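Local coordinates for twitching motility pilus retraction protein (Geobacter sulfurreducens PCA, PDB 5ZFQ) that probably powers the retraction of type IV pili as an ATP-hydrolysing motor built from six copies of the chain, at residues Gln346-Leu351 against Met363-Asp368; Pro138-Glu143 against Val309-Pro314. All coordinates share one frame; numbering follows the deposited sequence.

In the fold
Contact 2 sets a helix against the edge strand of the mixed sheet that forms the core of the RecA-like ATPase domain; contact 1 joins two C-terminal helices that pack beside the same edge. Contact 2 opens first along the chain: helix 139-144, which precedes strand 150-155 by a short loop, packs on the end of the outermost strand 303-310. Contact 1 follows in series, between helices 344-353 and 359-365. The centres of the contacts lie 19 Å apart and their nearest atoms about 7 Å, without touching. Strand 303-310 connects the two sites, since L307 N is hydrogen-bonded to S347 OG while V309 receives helix 139-144. Helices from distant parts of the sequence thus cover the same sheet border.

Contact 1: Gln346-Leu351 against Met363-Asp368; sequences QSLFSL and MARSSD
L348 points from helix 344-353 onto R365 and S366, where helix 359-365 ends, joining two consecutive helices of the C-terminal helical part of the ATPase domain. L348 CB stands well back, 6.1 Å from S366 CB. CG lies beside the backbone N of L348 (chi1 -75°), and CD1 continues anti to CA (chi2 169°), which carries this methyl across to the other segment. There it rests against backbone as much as side chain: L348 CD1 is 4.0 Å from S366 CA and equally near S366 N, with S366 CB slightly farther at 4.2 Å. The same methyl meets R365, L348 CD1 lying 4.4 Å from R365 C and 4.5 Å from R365 CG; CD2 of the leucine stays slightly farther from the arginine. L295 of strand 286-296 touches both L348 and R365, so the leucine is packed against the sheet as well, and R365 also packs on F284 of a second subunit.

No hydrogen bond crosses between the two segments. S366 keeps its polar end for other partners: the hydroxyl is hydrogen-bonded to N345 OD1, and S366 OG also accepts a weak bond from D368 N, 3.2 Å away with an N-H...OG angle of 130°.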
loop_
_atom_site.group_PDB
_atom_site.type_symbol
_atom_site.label_atom_id
_atom_site.label_comp_id
_atom_site.label_asym_id
_atom_site.label_seq_id
_atom_site.Cartn_x
_atom_site.Cartn_y
_atom_site.Cartn_z
ATOM N N GLN A 346 28.723 35.233 1.085
ATOM C CA GLN A 346 29.458 36.151 1.954
ATOM C C GLN A 346 30.452 35.381 2.804
ATOM O O GLN A 346 31.599 35.785 2.926
ATOM C CB GLN A 346 28.512 36.971 2.834
ATOM C CG GLN A 346 27.825 38.086 2.061
ATOM C CD GLN A 346 26.741 38.800 2.851
ATOM O OE1 GLN A 346 26.074 38.200 3.698
ATOM N NE2 GLN A 346 26.540 40.084 2.556
ATOM N N SER A 347 30.017 34.253 3.364
ATOM C CA SER A 347 30.885 33.391 4.168
ATOM C C SER A 347 32.067 32.884 3.351
ATOM O O SER A 347 33.215 32.969 3.802
ATOM C CB SER A 347 30.100 32.197 4.737
ATOM O OG SER A 347 30.900 31.431 5.629
ATOM N N LEU A 348 31.785 32.339 2.164
ATOM C CA LEU A 348 32.851 31.875 1.265
ATOM C C LEU A 348 33.852 33.004 0.977
ATOM O O LEU A 348 35.071 32.802 1.016
ATOM C CB LEU A 348 32.269 31.343 -0.050
ATOM C CG LEU A 348 31.609 29.968 -0.010
ATOM C CD1 LEU A 348 30.831 29.671 -1.300
ATOM C CD2 LEU A 348 32.653 28.928 0.234
ATOM N N PHE A 349 33.315 34.192 0.701
ATOM C CA PHE A 349 34.127 35.358 0.393
ATOM C C PHE A 349 35.050 35.682 1.563
ATOM O O PHE A 349 36.177 36.148 1.382
ATOM C CB PHE A 349 33.223 36.554 0.055
ATOM C CG PHE A 349 33.959 37.850 -0.091
ATOM C CD1 PHE A 349 34.540 38.201 -1.308
ATOM C CD2 PHE A 349 34.070 38.730 0.987
ATOM C CE1 PHE A 349 35.224 39.408 -1.456
ATOM C CE2 PHE A 349 34.754 39.933 0.851
ATOM C CZ PHE A 349 35.327 40.274 -0.380
ATOM N N SER A 350 34.557 35.417 2.767
ATOM C CA SER A 350 35.287 35.712 3.982
ATOM C C SER A 350 36.417 34.694 4.160
ATOM O O SER A 350 37.548 35.047 4.518
ATOM C CB SER A 350 34.329 35.709 5.180
ATOM O OG SER A 350 34.989 36.069 6.377
ATOM N N LEU A 351 36.108 33.429 3.894
ATOM C CA LEU A 351 37.115 32.375 3.980
ATOM C C LEU A 351 38.251 32.595 2.979
ATOM O O LEU A 351 39.411 32.300 3.275
ATOM C CB LEU A 351 36.476 31.000 3.773
ATOM C CG LEU A 351 35.611 30.607 4.974
ATOM C CD1 LEU A 351 34.786 29.345 4.706
ATOM C CD2 LEU A 351 36.496 30.461 6.223
ATOM N N MET A 363 34.445 28.253 -5.343
ATOM C CA MET A 363 33.590 28.436 -6.507
ATOM C C MET A 363 32.738 27.206 -6.804
ATOM O O MET A 363 31.649 27.345 -7.358
ATOM C CB MET A 363 34.415 28.770 -7.744
ATOM C CG MET A 363 35.117 30.129 -7.773
ATOM S SD MET A 363 33.859 31.483 -7.835
ATOM C CE MET A 363 32.991 31.095 -9.393
ATOM N N ALA A 364 33.222 26.004 -6.467
ATOM C CA ALA A 364 32.427 24.796 -6.705
ATOM C C ALA A 364 31.222 24.777 -5.769
ATOM O O ALA A 364 30.127 24.387 -6.154
ATOM C CB ALA A 364 33.266 23.518 -6.522
ATOM N N ARG A 365 31.449 25.194 -4.531
ATOM C CA ARG A 365 30.433 25.153 -3.497
ATOM C C ARG A 365 29.413 26.243 -3.702
ATOM O O ARG A 365 28.275 26.128 -3.253
ATOM C CB ARG A 365 31.080 25.286 -2.115
ATOM C CG ARG A 365 30.093 25.294 -0.974
ATOM C CD ARG A 365 29.084 24.125 -1.056
ATOM N NE ARG A 365 28.118 24.208 0.039
ATOM C CZ ARG A 365 27.057 25.019 0.049
ATOM N NH1 ARG A 365 26.793 25.813 -0.997
ATOM N NH2 ARG A 365 26.250 25.022 1.106
ATOM N N SER A 366 29.822 27.306 -4.374
ATOM C CA SER A 366 28.953 28.459 -4.573
ATOM C C SER A 366 27.684 28.099 -5.348
ATOM O O SER A 366 27.740 27.477 -6.411
ATOM C CB SER A 366 29.715 29.571 -5.301
ATOM O OG SER A 366 28.945 30.752 -5.365
ATOM N N SER A 367 26.542 28.482 -4.796
ATOM C CA SER A 367 25.284 28.327 -5.500
ATOM C C SER A 367 25.050 29.512 -6.434
ATOM O O SER A 367 24.117 29.483 -7.247
ATOM C CB SER A 367 24.128 28.189 -4.519
ATOM O OG SER A 367 24.248 29.158 -3.492
ATOM N N ASP A 368 25.888 30.552 -6.310
ATOM C CA ASP A 368 25.966 31.624 -7.313
ATOM C C ASP A 368 27.412 32.120 -7.546
ATOM O O ASP A 368 27.818 33.192 -7.047
ATOM C CB ASP A 368 25.058 32.808 -6.941
ATOM C CG ASP A 368 24.930 33.828 -8.085
ATOM O OD1 ASP A 368 25.497 33.618 -9.199
ATOM O OD2 ASP A 368 24.229 34.839 -7.877
#

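Contact 2: Pro138-Glu143 against Val309-Pro314; sequences PVVVKE and VMVPNP
V140 divides its two methyl groups between V309 and V311, and nearly all the close packing of this buried contact follows from that. V140 CG1 reaches tip to tip against V309, 3.9 Å from V309 CG1 and 4.1 Å from V309 CG2, so that both methyls of the strand residue bear on a single methyl of the helix. V140 CG2 goes the other way and meets V311 CG2 at 3.8 Å, the two valines passing alongside one another and not meeting head-on. The rotation of V140 explains the division: chi1 of 67° sets CG1 between the backbone N and the carbonyl carbon and leaves CG2 anti to N, spreading the methyls over two residues spaced i and i+2 along the extended chain.

Residues two apart in an extended chain share a face, and the one between them faces the other way. V309 and M310 end strand 303-310, the outermost of the mixed sheet of the RecA-like ATPase core, and V311 carries the extended course onward. V309 and V311 present one face to helix 139-144, while M310 turns to the other and packs against I263 of helix 259-268 and M332 of helix 328-333. The backbone of M310 is hydrogen-bonded to V289 of the adjoining strand 286-296.

Away from V140 the fit slackens. P138 CG comes no closer than 4.8 Å to V309 CG2, and V141 leans instead on M290 of strand 286-296. V311 CG1 lies 5.5 Å from V140 CG2, and V311 itself is partly exposed. Toward solvent, the exposed E143 brings OE1 only to within 6.6 Å of V311 CG2, and K142 is engaged away from the strand in a salt bridge with E133. Beyond V311 the chain departs from the helix, and N313 OD1 caps the next helix by accepting a hydrogen bond from I316 N.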
loop_
_atom_site.group_PDB
_atom_site.type_symbol
_atom_site.label_atom_id
_atom_site.label_comp_id
_atom_site.label_asym_id
_atom_site.label_seq_id
_atom_site.Cartn_x
_atom_site.Cartn_y
_atom_site.Cartn_z
ATOM N N PRO A 138 30.352 32.677 14.349
ATOM C CA PRO A 138 30.197 34.125 14.557
ATOM C C PRO A 138 29.261 34.409 15.740
ATOM O O PRO A 138 28.473 33.530 16.134
ATOM C CB PRO A 138 29.599 34.605 13.235
ATOM C CG PRO A 138 28.833 33.418 12.715
ATOM C CD PRO A 138 29.582 32.194 13.182
ATOM N N VAL A 139 29.339 35.612 16.294
ATOM C CA VAL A 139 28.603 35.929 17.509
ATOM C C VAL A 139 27.094 35.804 17.325
ATOM O O VAL A 139 26.357 35.643 18.298
ATOM C CB VAL A 139 28.923 37.340 17.989
ATOM C CG1 VAL A 139 30.443 37.538 18.053
ATOM C CG2 VAL A 139 28.283 38.357 17.067
ATOM N N VAL A 140 26.629 35.860 16.081
ATOM C CA VAL A 140 25.191 35.818 15.829
ATOM C C VAL A 140 24.631 34.489 16.292
ATOM O O VAL A 140 23.471 34.401 16.690
ATOM C CB VAL A 140 24.848 36.036 14.334
ATOM C CG1 VAL A 140 25.343 34.860 13.469
ATOM C CG2 VAL A 140 23.349 36.270 14.158
ATOM N N VAL A 141 25.469 33.458 16.263
ATOM C CA VAL A 141 25.014 32.133 16.669
ATOM C C VAL A 141 24.799 32.161 18.163
ATOM O O VAL A 141 23.797 31.674 18.662
ATOM C CB VAL A 141 26.009 31.020 16.313
ATOM C CG1 VAL A 141 25.393 29.676 16.639
ATOM C CG2 VAL A 141 26.380 31.081 14.846
ATOM N N LYS A 142 25.756 32.759 18.864
ATOM C CA LYS A 142 25.666 32.939 20.302
ATOM C C LYS A 142 24.402 33.714 20.676
ATOM O O LYS A 142 23.704 33.355 21.635
ATOM C CB LYS A 142 26.920 33.639 20.823
ATOM C CG LYS A 142 26.964 33.668 22.323
ATOM C CD LYS A 142 28.359 33.959 22.887
ATOM C CE LYS A 142 29.199 34.813 21.958
ATOM N NZ LYS A 142 30.559 34.229 21.776
ATOM N N GLU A 143 24.105 34.757 19.904
ATOM C CA GLU A 143 22.896 35.537 20.113
ATOM C C GLU A 143 21.659 34.668 19.925
ATOM O O GLU A 143 20.669 34.816 20.652
ATOM C CB GLU A 143 22.839 36.723 19.153
ATOM C CG GLU A 143 23.823 37.843 19.472
ATOM C CD GLU A 143 23.756 38.998 18.469
ATOM O OE1 GLU A 143 22.869 38.979 17.573
ATOM O OE2 GLU A 143 24.598 39.925 18.590
ATOM N N VAL A 309 23.775 32.179 7.541
ATOM C CA VAL A 309 22.886 32.466 8.647
ATOM C C VAL A 309 21.750 33.379 8.273
ATOM O O VAL A 309 21.967 34.436 7.784
ATOM C CB VAL A 309 23.625 33.198 9.769
ATOM C CG1 VAL A 309 22.731 33.440 10.950
ATOM C CG2 VAL A 309 24.858 32.459 10.185
ATOM N N MET A 310 20.531 32.977 8.552
ATOM C CA MET A 310 19.386 33.811 8.302
ATOM C C MET A 310 18.676 34.142 9.599
ATOM O O MET A 310 18.216 33.265 10.268
ATOM C CB MET A 310 18.412 33.079 7.416
ATOM C CG MET A 310 17.325 33.931 6.825
ATOM S SD MET A 310 15.838 34.184 7.753
ATOM C CE MET A 310 15.184 32.589 8.016
ATOM N N VAL A 311 18.570 35.415 9.931
ATOM C CA VAL A 311 17.871 35.849 11.117
ATOM C C VAL A 311 16.657 36.589 10.650
ATOM O O VAL A 311 16.763 37.589 10.003
ATOM C CB VAL A 311 18.706 36.793 11.964
ATOM C CG1 VAL A 311 18.004 37.063 13.269
ATOM C CG2 VAL A 311 20.048 36.181 12.261
ATOM N N PRO A 312 15.443 36.037 11.017
ATOM C CA PRO A 312 14.260 36.743 10.518
ATOM C C PRO A 312 14.008 38.118 11.056
ATOM O O PRO A 312 14.394 38.424 12.144
ATOM C CB PRO A 312 13.126 35.836 10.938
ATOM C CG PRO A 312 13.717 34.510 10.914
ATOM C CD PRO A 312 14.933 34.760 11.666
ATOM N N ASN A 313 13.362 38.938 10.250
ATOM C CA ASN A 313 13.016 40.292 10.613
ATOM C C ASN A 313 11.644 40.582 10.090
ATOM O O ASN A 313 11.120 39.812 9.344
ATOM C CB ASN A 313 14.041 41.307 10.153
ATOM C CG ASN A 313 14.260 41.302 8.673
ATOM O OD1 ASN A 313 13.408 40.944 7.904
ATOM N ND2 ASN A 313 15.413 41.726 8.280
ATOM N N PRO A 314 11.021 41.665 10.504
ATOM C CA PRO A 314 9.670 41.885 9.976
ATOM C C PRO A 314 9.569 41.608 8.478
ATOM O O PRO A 314 8.645 40.904 8.045
ATOM C CB PRO A 314 9.430 43.362 10.269
ATOM C CG PRO A 314 10.186 43.604 11.511
ATOM C CD PRO A 314 11.427 42.763 11.403
#